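Beta chain (Acipenser stellatus, PDB 6IYI) probably carries oxygen as the beta chain of a four-chain haemoglobin, holding an iron protoporphyrin IX in a globin fold. Local coordinates at residues K17-V20 and E21-G24; T120-P124 and D125-A129. One frame throughout, in Å; residues are numbered along the deposited sequence.

Contact 1: K17-V20 and E21-G24; sequences KVDV and ERVG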
ATOM      1  N   LYS B  17     -10.447  24.757 -17.523  1.00 10.99           N
ATOM      2  CA  LYS B  17     -10.446  24.101 -18.853  1.00 12.62           C
ATOM      3  C   LYS B  17     -10.830  22.634 -18.844  1.00 10.99           C
ATOM      4  O   LYS B  17     -10.786  21.980 -19.883  1.00 10.66           O
ATOM      5  CB  LYS B  17      -9.090  24.190 -19.553  1.00 15.04           C
ATOM      6  CG  LYS B  17      -8.513  25.568 -19.576  1.00 18.75           C
ATOM      7  CD  LYS B  17      -7.169  25.609 -20.314  1.00 23.22           C
ATOM      8  CE  LYS B  17      -7.233  26.726 -21.344  1.00 27.64           C
ATOM      9  NZ  LYS B  17      -5.900  27.343 -21.616  1.00 33.12           N
ATOM     10  N   VAL B  18     -11.199  22.097 -17.698  1.00 10.68           N
ATOM     11  CA  VAL B  18     -11.589  20.687 -17.628  1.00 10.14           C
ATOM     12  C   VAL B  18     -13.024  20.462 -18.090  1.00  9.36           C
ATOM     13  O   VAL B  18     -13.941  21.001 -17.518  1.00  9.55           O
ATOM     14  CB  VAL B  18     -11.394  20.133 -16.208  1.00 10.34           C
ATOM     15  CG1 VAL B  18     -12.072  18.777 -16.006  1.00 10.34           C
ATOM     16  CG2 VAL B  18      -9.909  20.038 -15.948  1.00 10.43           C
ATOM     17  N   ASP B  19     -13.188  19.624 -19.109  1.00  9.24           N
ATOM     18  CA  ASP B  19     -14.465  19.015 -19.461  1.00  9.46           C
ATOM     19  C   ASP B  19     -14.723  17.844 -18.513  1.00 10.92           C
ATOM     20  O   ASP B  19     -14.076  16.759 -18.621  1.00  9.70           O
ATOM     21  CB  ASP B  19     -14.391  18.539 -20.891  1.00  9.05           C
ATOM     22  CG  ASP B  19     -15.673  17.998 -21.426  1.00  8.63           C
ATOM     23  OD1 ASP B  19     -16.438  17.485 -20.666  1.00  7.80           O
ATOM     24  OD2 ASP B  19     -15.843  17.942 -22.694  1.00  9.55           O
ATOM     25  N   VAL B  20     -15.649  18.087 -17.570  1.00 12.49           N
ATOM     26  CA  VAL B  20     -15.898  17.145 -16.430  1.00 13.69           C
ATOM     27  C   VAL B  20     -16.543  15.893 -16.993  1.00 13.93           C
ATOM     28  O   VAL B  20     -16.379  14.822 -16.468  1.00 14.88           O
ATOM     29  CB  VAL B  20     -16.768  17.738 -15.286  1.00 13.80           C
ATOM     30  CG1 VAL B  20     -16.050  18.861 -14.579  1.00 14.11           C
ATOM     31  CG2 VAL B  20     -18.138  18.245 -15.790  1.00 14.30           C
ATOM     32  N   GLU B  21     -17.247  16.035 -18.092  1.00 15.09           N
ATOM     33  CA  GLU B  21     -17.746  14.857 -18.824  1.00 17.02           C
ATOM     34  C   GLU B  21     -16.671  13.936 -19.423  1.00 14.11           C
ATOM     35  O   GLU B  21     -16.689  12.708 -19.165  1.00 13.80           O
ATOM     36  CB  GLU B  21     -18.745  15.285 -19.942  1.00 18.86           C
ATOM     37  CG  GLU B  21     -20.081  15.696 -19.367  1.00 24.31           C
ATOM     38  CD  GLU B  21     -20.993  16.491 -20.315  1.00 29.11           C
ATOM     39  OE1 GLU B  21     -22.171  16.570 -19.945  1.00 33.51           O
ATOM     40  OE2 GLU B  21     -20.560  17.088 -21.357  1.00 34.35           O
ATOM     41  N   ARG B  22     -15.809  14.483 -20.272  1.00 13.79           N
ATOM     42  CA  ARG B  22     -14.835  13.660 -20.979  1.00 14.19           C
ATOM     43  C   ARG B  22     -13.802  13.162 -19.925  1.00 11.57           C
ATOM     44  O   ARG B  22     -13.482  12.025 -19.917  1.00 11.42           O
ATOM     45  CB  ARG B  22     -14.069  14.414 -22.117  1.00 16.87           C
ATOM     46  CG  ARG B  22     -14.812  15.060 -23.292  1.00 22.31           C
ATOM     47  CD  ARG B  22     -13.800  15.747 -24.331  1.00 24.24           C
ATOM     48  NE  ARG B  22     -13.017  17.040 -24.042  1.00 29.05           N
ATOM     49  CZ  ARG B  22     -13.328  18.336 -24.385  1.00 28.19           C
ATOM     50  NH1 ARG B  22     -14.466  18.586 -24.934  1.00 28.61           N
ATOM     51  NH2 ARG B  22     -12.522  19.435 -24.112  1.00 31.23           N
ATOM     52  N   VAL B  23     -13.303  14.042 -19.054  1.00  9.90           N
ATOM     53  CA  VAL B  23     -12.244  13.696 -18.050  1.00  9.66           C
ATOM     54  C   VAL B  23     -12.782  12.698 -17.022  1.00  8.76           C
ATOM     55  O   VAL B  23     -12.129  11.727 -16.702  1.00  7.51           O
ATOM     56  CB  VAL B  23     -11.660  14.943 -17.311  1.00  9.18           C
ATOM     57  CG1 VAL B  23     -10.799  14.604 -16.115  1.00  9.23           C
ATOM     58  CG2 VAL B  23     -10.857  15.808 -18.288  1.00  9.49           C
ATOM     59  N   GLY B  24     -13.993  12.944 -16.581  1.00  8.54           N
ATOM     60  CA  GLY B  24     -14.631  12.054 -15.604  1.00  8.92           C
ATOM     61  C   GLY B  24     -14.955  10.670 -16.150  1.00  8.64           C
ATOM     62  O   GLY B  24     -14.597   9.690 -15.521  1.00  9.12           O
TER
HETATM   63  O   HOH W   1     -18.299  16.280 -23.883  1.00 39.62           O
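Asp19 turns its carboxylate back over the start of the helix toward Arg22, because its CG stands anti to the backbone N (chi1 -175°). Arg22 meets it with a bend at chi3 (-72°), which folds the guanidinium back over the Asp19 side chain. The two carboxylate oxygens then do different work. Asp19 OD1 accepts the backbone N-H of Arg22, with OD1 to N 3.1 Å. The bond is nearly straight, but the donor sits well above the carboxylate plane. Asp19 OD2 forms a salt bridge with Arg22 NH1 at 2.7 Å. OD2 lies over a guanidinium face, the planes 69° apart, so the pairing is not flat. Asp19 CB lies over the centre of one guanidinium face, 3.6 Å above its plane. A water also donates to Asp19 OD2 (3.2 Å) and more weakly to Glu21 OE2. Glu21 OE2 is 4.2 Å from Asp19 OD1. This closeness of like charges is probably eased by the water, by Arg22, and by Lys65, which forms a salt bridge with Glu21 OE1. The helix N-terminus would also favour a charged Asp19. An alanine here would remove both carboxylate oxygens, and would probably leave the Arg22 N-H without its cap and the guanidinium without its mate, free to swing away. Below the cap, Val23 N donates to Asp19 O at 2.9 Å, and Gly24 N to Val20 O. On the inward side, Val18 CG1 packs on Val23 CG2 at 3.9 Å. Val23 goes on to meet Leu110 and Val113 of helix 101-118 and Leu68 of helix 58-76. The arrangement is a classic aspartate N-cap, placed where helix 20-34 begins after the turn from helix 5-15, the AB corner of a globin.

Contact 2: T120-P124 and D125-A129; sequences TAYTP and DVHAA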
ATOM      1  N   THR B 120       1.648  19.018 -22.651  1.00 13.55           N
ATOM      2  CA  THR B 120       2.751  19.800 -22.067  1.00 15.65           C
ATOM      3  C   THR B 120       2.286  20.909 -21.135  1.00 15.33           C
ATOM      4  O   THR B 120       3.043  21.366 -20.326  1.00 15.58           O
ATOM      5  CB  THR B 120       3.674  20.385 -23.164  1.00 17.40           C
ATOM      6  OG1 THR B 120       2.894  21.227 -24.005  1.00 19.50           O
ATOM      7  CG2 THR B 120       4.292  19.290 -23.990  1.00 17.97           C
ATOM      8  N   ALA B 121       1.017  21.329 -21.213  1.00 14.85           N
ATOM      9  CA  ALA B 121       0.491  22.222 -20.199  1.00 14.11           C
ATOM     10  C   ALA B 121       0.415  21.623 -18.782  1.00 13.07           C
ATOM     11  O   ALA B 121       0.340  22.366 -17.811  1.00 12.14           O
ATOM     12  CB  ALA B 121      -0.893  22.762 -20.624  1.00 15.05           C
ATOM     13  N   TYR B 122       0.375  20.289 -18.670  1.00 11.88           N
ATOM     14  CA  TYR B 122       0.464  19.618 -17.389  1.00 10.97           C
ATOM     15  C   TYR B 122       1.950  19.544 -16.970  1.00 10.61           C
ATOM     16  O   TYR B 122       2.543  18.506 -16.987  1.00 10.77           O
ATOM     17  CB  TYR B 122      -0.158  18.199 -17.519  1.00  9.98           C
ATOM     18  CG  TYR B 122      -0.608  17.551 -16.205  1.00  8.80           C
ATOM     19  CD1 TYR B 122      -1.511  18.168 -15.379  1.00  8.41           C
ATOM     20  CD2 TYR B 122      -0.133  16.289 -15.836  1.00  8.52           C
ATOM     21  CE1 TYR B 122      -1.982  17.559 -14.205  1.00  7.88           C
ATOM     22  CE2 TYR B 122      -0.558  15.672 -14.673  1.00  7.98           C
ATOM     23  CZ  TYR B 122      -1.500  16.298 -13.857  1.00  7.76           C
ATOM     24  OH  TYR B 122      -1.906  15.642 -12.735  1.00  6.70           O
ATOM     25  N   THR B 123       2.521  20.684 -16.647  1.00 11.32           N
ATOM     26  CA  THR B 123       3.926  20.842 -16.361  1.00 12.29           C
ATOM     27  C   THR B 123       4.227  20.151 -15.034  1.00 13.10           C
ATOM     28  O   THR B 123       3.335  19.969 -14.184  1.00 14.29           O
ATOM     29  CB  THR B 123       4.309  22.347 -16.155  1.00 12.62           C
ATOM     30  OG1 THR B 123       3.498  22.923 -15.151  1.00 13.14           O
ATOM     31  CG2 THR B 123       4.175  23.244 -17.457  1.00 12.66           C
ATOM     32  N   PRO B 124       5.492  19.871 -14.777  1.00 13.15           N
ATOM     33  CA  PRO B 124       5.767  19.276 -13.467  1.00 12.61           C
ATOM     34  C   PRO B 124       5.208  19.966 -12.243  1.00 12.65           C
ATOM     35  O   PRO B 124       4.762  19.291 -11.301  1.00 10.99           O
ATOM     36  CB  PRO B 124       7.269  19.224 -13.434  1.00 12.33           C
ATOM     37  CG  PRO B 124       7.693  19.140 -14.909  1.00 12.66           C
ATOM     38  CD  PRO B 124       6.713  20.014 -15.611  1.00 12.89           C
ATOM     39  N   ASP B 125       5.236  21.306 -12.219  1.00 14.26           N
ATOM     40  CA  ASP B 125       4.680  22.086 -11.108  1.00 13.79           C
ATOM     41  C   ASP B 125       3.154  22.001 -11.045  1.00 12.71           C
ATOM     42  O   ASP B 125       2.559  22.011  -9.969  1.00 12.15           O
ATOM     43  CB  ASP B 125       5.181  23.570 -11.148  1.00 16.87           C
ATOM     44  CG  ASP B 125       4.507  24.414 -12.235  1.00 18.64           C
ATOM     45  OD1 ASP B 125       4.771  24.194 -13.422  1.00 20.49           O
ATOM     46  OD2 ASP B 125       3.657  25.278 -11.894  1.00 23.76           O
ATOM     47  N   VAL B 126       2.501  21.980 -12.206  1.00 12.20           N
ATOM     48  CA  VAL B 126       1.029  21.926 -12.218  1.00 11.24           C
ATOM     49  C   VAL B 126       0.637  20.490 -11.775  1.00 10.43           C
ATOM     50  O   VAL B 126      -0.300  20.323 -10.953  1.00 10.08           O
ATOM     51  CB  VAL B 126       0.490  22.296 -13.602  1.00 11.50           C
ATOM     52  CG1 VAL B 126      -0.936  21.761 -13.793  1.00 11.20           C
ATOM     53  CG2 VAL B 126       0.600  23.860 -13.836  1.00 11.60           C
ATOM     54  N   HIS B 127       1.361  19.499 -12.304  1.00  9.69           N
ATOM     55  CA  HIS B 127       1.206  18.035 -11.881  1.00 10.63           C
ATOM     56  C   HIS B 127       1.400  17.917 -10.373  1.00  9.87           C
ATOM     57  O   HIS B 127       0.569  17.380  -9.714  1.00 10.44           O
ATOM     58  CB  HIS B 127       2.112  17.133 -12.788  1.00 10.46           C
ATOM     59  CG  HIS B 127       2.235  15.689 -12.400  1.00 10.53           C
ATOM     60  ND1 HIS B 127       3.254  14.899 -12.887  1.00 10.28           N
ATOM     61  CD2 HIS B 127       1.451  14.883 -11.673  1.00 10.70           C
ATOM     62  CE1 HIS B 127       3.123  13.673 -12.421  1.00 11.53           C
ATOM     63  NE2 HIS B 127       2.027  13.629 -11.687  1.00 11.72           N
ATOM     64  N   ALA B 128       2.403  18.560  -9.816  1.00 10.31           N
ATOM     65  CA  ALA B 128       2.672  18.495  -8.376  1.00 10.57           C
ATOM     66  C   ALA B 128       1.536  19.071  -7.572  1.00 10.80           C
ATOM     67  O   ALA B 128       1.097  18.497  -6.536  1.00  9.49           O
ATOM     68  CB  ALA B 128       4.002  19.184  -8.005  1.00 10.96           C
ATOM     69  N   ALA B 129       1.022  20.200  -8.037  1.00 10.24           N
ATOM     70  CA  ALA B 129      -0.125  20.775  -7.329  1.00  9.83           C
ATOM     71  C   ALA B 129      -1.366  19.869  -7.405  1.00  9.56           C
ATOM     72  O   ALA B 129      -2.096  19.766  -6.424  1.00  9.07           O
ATOM     73  CB  ALA B 129      -0.480  22.138  -7.924  1.00  9.88           C
TER
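Thr123 and Asp125 meet through their side-chain oxygens at the start of a helix. Thr123 OG1 lies between its own backbone N and carbonyl carbon (chi1 55°), and from there it faces the first turn. It accepts the backbone N-H of Val126, with OG1 to N 3.2 Å, as the N-cap. The same hydroxyl donates to Asp125 OD1; the modelled spacing is very short, so its exact length is doubtful. Thr123 O takes the N-H of His127, with O to N 2.8 Å. Tyr122 and His127 each carry CG anti to the backbone N, and this sets the His127 side chain against the tyrosine. His127 CB sits over one face of the Tyr122 ring, 3.9 Å from its centroid, as a CH-pi contact. The two rings are near parallel, at 24°, but slid apart with little overlap. Val126 CG1 reaches Tyr122 CD1 at 4.0 Å. Tyr122 OH is hydrogen-bonded to Ser111 OG, and its ring packs on Leu114 and Ala115 of helix 101-118 and on Leu14 of helix 5-15. His127 ND1 is hydrogen-bonded to a basic side chain of a neighbouring subunit. The turn thus joins helix 101-118 to helix 124-142, beside helix 5-15 and at a subunit boundary.

Contact 1 comes first along the chain and closes before contact 2 opens. Their centres are about 17 Å apart and their nearest atoms about 7 Å, without touching. Each marks the start of a helix: 20-34 for contact 1 and 124-142 for contact 2. Helix 101-118 runs past both. Lys17 and Val18 rest on Phe118 near its end and Val23 on Leu110 and Val113, while Tyr122 and His127 touch Ser111, Leu114 and Ala115 between them. Helix 5-15 ties them, since it leads into residues 17-20 and touches Tyr122, Val126 and Ala129. Both are corners of one globin chain, contact 2 at a subunit boundary and contact 1 touching no other chain of the assembly.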